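Local atomic coordinates of aspartate aminotransferase, mitochondrial (Trypanosoma brucei brucei, PDB entry 4W5K), a protein that is a homodimeric, pyridoxal 5'-phosphate-dependent enzyme that probably transfers amino groups between aspartate and 2-oxoglutarate. Residues Lys77-Pro82 with Ala256-Thr261; Arg228-Val231 with Asn236-Val239. The protein carries 1 engineered substitution. All coordinates share one frame; numbering follows the deposited sequence.

Contact 1 (Lys77-Pro82 with Ala256-Thr261); sequences KLCFGP and ALHIST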
loop_
_atom_site.group_PDB
_atom_site.type_symbol
_atom_site.label_atom_id
_atom_site.label_comp_id
_atom_site.label_asym_id
_atom_site.label_seq_id
_atom_site.Cartn_x
_atom_site.Cartn_y
_atom_site.Cartn_z
ATOM N N LYS A 77 -1.819 -19.833 -9.033
ATOM C CA LYS A 77 -1.316 -20.954 -9.830
ATOM C C LYS A 77 0.200 -21.123 -9.687
ATOM O O LYS A 77 0.714 -22.261 -9.681
ATOM C CB LYS A 77 -1.703 -20.782 -11.302
ATOM C CG LYS A 77 -3.201 -20.981 -11.553
ATOM C CD LYS A 77 -3.547 -21.026 -13.034
ATOM C CE LYS A 77 -3.181 -19.736 -13.738
ATOM N NZ LYS A 77 -3.730 -19.682 -15.135
ATOM N N LEU A 78 0.911 -20.002 -9.566
ATOM C CA LEU A 78 2.372 -20.041 -9.401
ATOM C C LEU A 78 2.725 -20.604 -8.025
ATOM O O LEU A 78 3.653 -21.413 -7.894
ATOM C CB LEU A 78 2.992 -18.642 -9.586
ATOM C CG LEU A 78 4.494 -18.549 -9.277
ATOM C CD1 LEU A 78 5.311 -19.363 -10.273
ATOM C CD2 LEU A 78 4.948 -17.090 -9.257
ATOM N N CYS A 79 1.961 -20.212 -7.005
ATOM C CA CYS A 79 2.216 -20.666 -5.635
ATOM C C CYS A 79 1.938 -22.164 -5.492
ATOM O O CYS A 79 2.802 -22.945 -5.021
ATOM C CB CYS A 79 1.360 -19.865 -4.628
ATOM S SG CYS A 79 1.564 -20.448 -2.905
ATOM N N PHE A 80 0.753 -22.600 -5.935
ATOM C CA PHE A 80 0.271 -23.936 -5.585
ATOM C C PHE A 80 0.467 -24.965 -6.700
ATOM O O PHE A 80 0.350 -26.172 -6.466
ATOM C CB PHE A 80 -1.216 -23.852 -5.151
ATOM C CG PHE A 80 -1.412 -23.105 -3.863
ATOM C CD1 PHE A 80 -1.081 -23.699 -2.654
ATOM C CD2 PHE A 80 -1.899 -21.795 -3.853
ATOM C CE1 PHE A 80 -1.235 -23.031 -1.459
ATOM C CE2 PHE A 80 -2.058 -21.106 -2.652
ATOM C CZ PHE A 80 -1.723 -21.737 -1.446
ATOM N N GLY A 81 0.820 -24.486 -7.894
ATOM C CA GLY A 81 1.113 -25.340 -9.033
ATOM C C GLY A 81 -0.115 -25.779 -9.802
ATOM O O GLY A 81 -1.220 -25.386 -9.445
ATOM N N PRO A 82 0.080 -26.609 -10.846
ATOM C CA PRO A 82 -0.967 -27.076 -11.771
ATOM C C PRO A 82 -1.805 -28.271 -11.285
ATOM O O PRO A 82 -2.880 -28.512 -11.831
ATOM C CB PRO A 82 -0.164 -27.478 -13.012
ATOM C CG PRO A 82 1.124 -27.974 -12.454
ATOM C CD PRO A 82 1.412 -27.112 -11.237
ATOM N N ALA A 256 0.902 -11.360 -2.932
ATOM C CA ALA A 256 -0.437 -11.936 -2.766
ATOM C C ALA A 256 -0.508 -12.710 -1.450
ATOM O O ALA A 256 0.503 -13.156 -0.906
ATOM C CB ALA A 256 -0.789 -12.864 -3.960
ATOM N N LEU A 257 -1.729 -12.854 -0.969
ATOM C CA LEU A 257 -2.068 -13.589 0.237
ATOM C C LEU A 257 -3.033 -14.706 -0.122
ATOM O O LEU A 257 -3.963 -14.484 -0.891
ATOM C CB LEU A 257 -2.687 -12.636 1.263
ATOM C CG LEU A 257 -3.332 -13.270 2.494
ATOM C CD1 LEU A 257 -2.272 -13.980 3.338
ATOM C CD2 LEU A 257 -3.969 -12.173 3.305
ATOM N N HIS A 258 -2.842 -15.903 0.453
ATOM C CA HIS A 258 -3.695 -17.057 0.158
ATOM C C HIS A 258 -4.067 -17.720 1.468
ATOM O O HIS A 258 -3.176 -17.927 2.296
ATOM C CB HIS A 258 -2.964 -18.084 -0.729
ATOM C CG HIS A 258 -2.341 -17.482 -1.949
ATOM N ND1 HIS A 258 -3.073 -17.098 -3.055
ATOM C CD2 HIS A 258 -1.043 -17.220 -2.241
ATOM C CE1 HIS A 258 -2.249 -16.620 -3.975
ATOM N NE2 HIS A 258 -1.011 -16.678 -3.501
ATOM N N ILE A 259 -5.350 -18.012 1.668
ATOM C CA ILE A 259 -5.785 -18.819 2.807
ATOM C C ILE A 259 -6.633 -19.991 2.329
ATOM O O ILE A 259 -7.703 -19.812 1.756
ATOM C CB ILE A 259 -6.624 -18.017 3.851
ATOM C CG1 ILE A 259 -5.912 -16.715 4.272
ATOM C CG2 ILE A 259 -6.982 -18.935 5.052
ATOM C CD1 ILE A 259 -6.396 -15.486 3.476
ATOM N N SER A 260 -6.182 -21.207 2.595
ATOM C CA SER A 260 -7.002 -22.364 2.250
ATOM C C SER A 260 -8.066 -22.610 3.306
ATOM O O SER A 260 -7.890 -22.276 4.473
ATOM C CB SER A 260 -6.154 -23.621 2.079
ATOM O OG SER A 260 -5.574 -24.026 3.308
ATOM N N THR A 261 -9.188 -23.159 2.858
ATOM C CA THR A 261 -10.340 -23.423 3.704
ATOM C C THR A 261 -10.985 -24.737 3.309
ATOM O O THR A 261 -10.559 -25.399 2.366
ATOM C CB THR A 261 -11.406 -22.300 3.596
ATOM O OG1 THR A 261 -12.046 -22.370 2.318
ATOM C CG2 THR A 261 -10.784 -20.942 3.803
#
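His-258, which meets Cys-79 and Phe-80 across this contact, is gripped at both ring nitrogens: ND1 is hydrogen-bonded to Ser-94 OG and NE2 to Gln-241 OE1. The two partners come from strands 92-97 and 238-242, the neighbours of strand 255-260 in the mixed sheet of the large aminotransferase domain. Strand 255-260 runs antiparallel to both. The example illustrates how a buried polar ring can serve as a packing surface once its nitrogens are satisfied within the sheet. The two bonds also fix the rotation of the imidazole, which lies between the sheet and the last turn of helix 69-80.

Phe-80 approaches with an edge. Its CE2 stands over one face of the imidazole, 3.7 Å from His-258 CG, and the same atom is 3.7 Å from His-258 CB, which lies near the plane of the phenyl ring. The pair is T-shaped, with centroids 5.4 Å apart and planes at 79°. With CG beside the backbone N and opposite the carbonyl carbon (chi1 -67°), the phenyl ring of Phe-80 presents its CE2 corner to the imidazole; the two side chains run past one another rather than meeting head-on.

Cys-79 adds a second, looser touch. Its thiol rests on the phenyl ring of its own neighbour, with SG 3.6 Å above the plane of Phe-80 and over its centre; relative to the imidazole the sulfur is oblique, 4.9 Å from the ring centroid of His-258. On the other side of the strand, Leu-257 and Ile-259 pack against helices 99-110 and 264-282. Beyond Phe-80 the helix gives way to Gly-81, which has positive phi and whose N still bonds Lys-77 O at 2.9 Å. Cys-79 CB completes the contact, 4.1 Å from His-258 NE2.

Contact 2 (Arg228-Val231 with Asn236-Val239); sequences RHLV and NLIV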
loop_
_atom_site.group_PDB
_atom_site.type_symbol
_atom_site.label_atom_id
_atom_site.label_comp_id
_atom_site.label_asym_id
_atom_site.label_seq_id
_atom_site.Cartn_x
_atom_site.Cartn_y
_atom_site.Cartn_z
ATOM N N ARG A 228 2.891 -26.227 -0.941
ATOM C CA ARG A 228 2.228 -27.275 -1.703
ATOM C C ARG A 228 2.054 -28.557 -0.888
ATOM O O ARG A 228 1.041 -29.263 -1.003
ATOM C CB ARG A 228 3.001 -27.551 -2.989
ATOM C CG ARG A 228 2.988 -26.370 -3.925
ATOM C CD ARG A 228 3.624 -26.678 -5.264
ATOM N NE ARG A 228 3.730 -25.449 -6.057
ATOM C CZ ARG A 228 4.236 -25.391 -7.287
ATOM N NH1 ARG A 228 4.658 -26.500 -7.881
ATOM N NH2 ARG A 228 4.295 -24.226 -7.927
ATOM N N HIS A 229 3.027 -28.855 -0.041
ATOM C CA HIS A 229 2.957 -30.073 0.756
ATOM C C HIS A 229 1.902 -29.908 1.880
ATOM O O HIS A 229 1.148 -30.851 2.208
ATOM C CB HIS A 229 4.346 -30.395 1.321
ATOM C CG HIS A 229 4.432 -31.701 2.045
ATOM N ND1 HIS A 229 4.408 -32.920 1.399
ATOM C CD2 HIS A 229 4.585 -31.976 3.361
ATOM C CE1 HIS A 229 4.528 -33.891 2.289
ATOM N NE2 HIS A 229 4.639 -33.343 3.488
ATOM N N LEU A 230 1.848 -28.710 2.460
ATOM C CA LEU A 230 0.943 -28.476 3.593
ATOM C C LEU A 230 -0.508 -28.334 3.172
ATOM O O LEU A 230 -1.417 -28.624 3.965
ATOM C CB LEU A 230 1.347 -27.219 4.367
ATOM C CG LEU A 230 2.460 -27.434 5.386
ATOM C CD1 LEU A 230 3.082 -26.087 5.759
ATOM C CD2 LEU A 230 1.949 -28.200 6.596
ATOM N N VAL A 231 -0.754 -27.871 1.951
ATOM C CA VAL A 231 -2.136 -27.458 1.642
ATOM C C VAL A 231 -3.105 -28.661 1.672
ATOM O O VAL A 231 -4.306 -28.488 1.903
ATOM C CB VAL A 231 -2.203 -26.694 0.285
ATOM C CG1 VAL A 231 -2.079 -27.643 -0.894
ATOM C CG2 VAL A 231 -3.498 -25.862 0.196
ATOM N N ASN A 236 -6.590 -25.321 7.396
ATOM C CA ASN A 236 -6.256 -23.968 6.955
ATOM C C ASN A 236 -4.757 -23.756 6.887
ATOM O O ASN A 236 -4.056 -23.967 7.885
ATOM C CB ASN A 236 -6.852 -22.910 7.897
ATOM C CG ASN A 236 -8.349 -23.040 8.061
ATOM O OD1 ASN A 236 -8.835 -23.569 9.064
ATOM N ND2 ASN A 236 -9.092 -22.559 7.080
ATOM N N LEU A 237 -4.285 -23.327 5.711
ATOM C CA LEU A 237 -2.921 -22.869 5.477
ATOM C C LEU A 237 -2.925 -21.407 5.000
ATOM O O LEU A 237 -3.756 -21.040 4.178
ATOM C CB LEU A 237 -2.240 -23.755 4.427
ATOM C CG LEU A 237 -1.045 -23.163 3.665
ATOM C CD1 LEU A 237 0.205 -23.156 4.564
ATOM C CD2 LEU A 237 -0.766 -23.968 2.381
ATOM N N ILE A 238 -2.009 -20.586 5.517
ATOM C CA ILE A 238 -1.869 -19.201 5.062
ATOM C C ILE A 238 -0.541 -19.076 4.328
ATOM O O ILE A 238 0.459 -19.622 4.790
ATOM C CB ILE A 238 -1.890 -18.190 6.226
ATOM C CG1 ILE A 238 -3.112 -18.424 7.114
ATOM C CG2 ILE A 238 -1.891 -16.727 5.701
ATOM C CD1 ILE A 238 -2.760 -18.974 8.451
ATOM N N VAL A 239 -0.531 -18.365 3.200
ATOM C CA VAL A 239 0.715 -18.128 2.475
ATOM C C VAL A 239 0.840 -16.644 2.132
ATOM O O VAL A 239 -0.072 -16.087 1.517
ATOM C CB VAL A 239 0.799 -18.931 1.161
ATOM C CG1 VAL A 239 2.168 -18.698 0.492
ATOM C CG2 VAL A 239 0.606 -20.436 1.421
#
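Leu-237 carries this contact, reaching back to Leu-230 and Val-231 at the end of helix 225-230, and the residues around it show how a chain entering a sheet sorts its side chains between the two faces. Asn-236 comes first; its CB points away from the helix, and ND2 is hydrogen-bonded to the carbonyl oxygen of Ser-260.

Leu-237 turns the other way. With CG anti to the backbone N (chi1 158°), the leucine fork extends to the helix end and its two methyl groups take different partners. CD2 lies 3.7 Å from Val-231 CB and 3.8 Å from Val-231 CA, so it rests on the root of the valine rather than on its methyl tips. The leucine side chain lies roughly perpendicular to that of the valine. Val-231 CG2, itself anti to the backbone N, is the methyl that faces the leucine, 4.0 Å from Leu-237 CD2. The other fork atom, Leu-237 CD1, is 4.2 Å from Leu-230 CB. Pro-206 of the adjacent strand touches both leucines, and Phe-80 touches Leu-237 and Val-231, so the side chains meeting here are apolar and buried.

Ile-238 packs against Ile-205, Phe-207 and Phe-114, while its backbone bonds to Pro-206 and Val-208. Val-239 then returns to the side of helix 69-80, touching Cys-79 and Phe-80. Strands 205-210 and 238-242 are parallel neighbours whose connection runs through helices 220-223 and 225-230, so the contact packs the end of the helical connection onto the start of the second strand of a beta-alpha-beta crossover in the large domain.

From the N terminus, helix 69-80 supplies the first half of contact 1, which waits for strand 255-260 before it closes a loop of 173 intervening residues. Contact 2 lies wholly within that span and closes a short turn of four residues between helix 225-230 and strand 238-242. The two meet where strands 238-242 and 255-260 pair as antiparallel neighbours, Val-239 N probably hydrogen-bonding His-258 O at 2.8 Å; just before the strand, Leu-237 N probably also bonds the side-chain oxygen Ser-260 OG, at 2.8 Å. Arg-228 hydrogen-bonds the carbonyl oxygens of Leu-78 and Cys-79, joining helix 225-230 to the end of helix 69-80; both helices pack on the same face of the sheet.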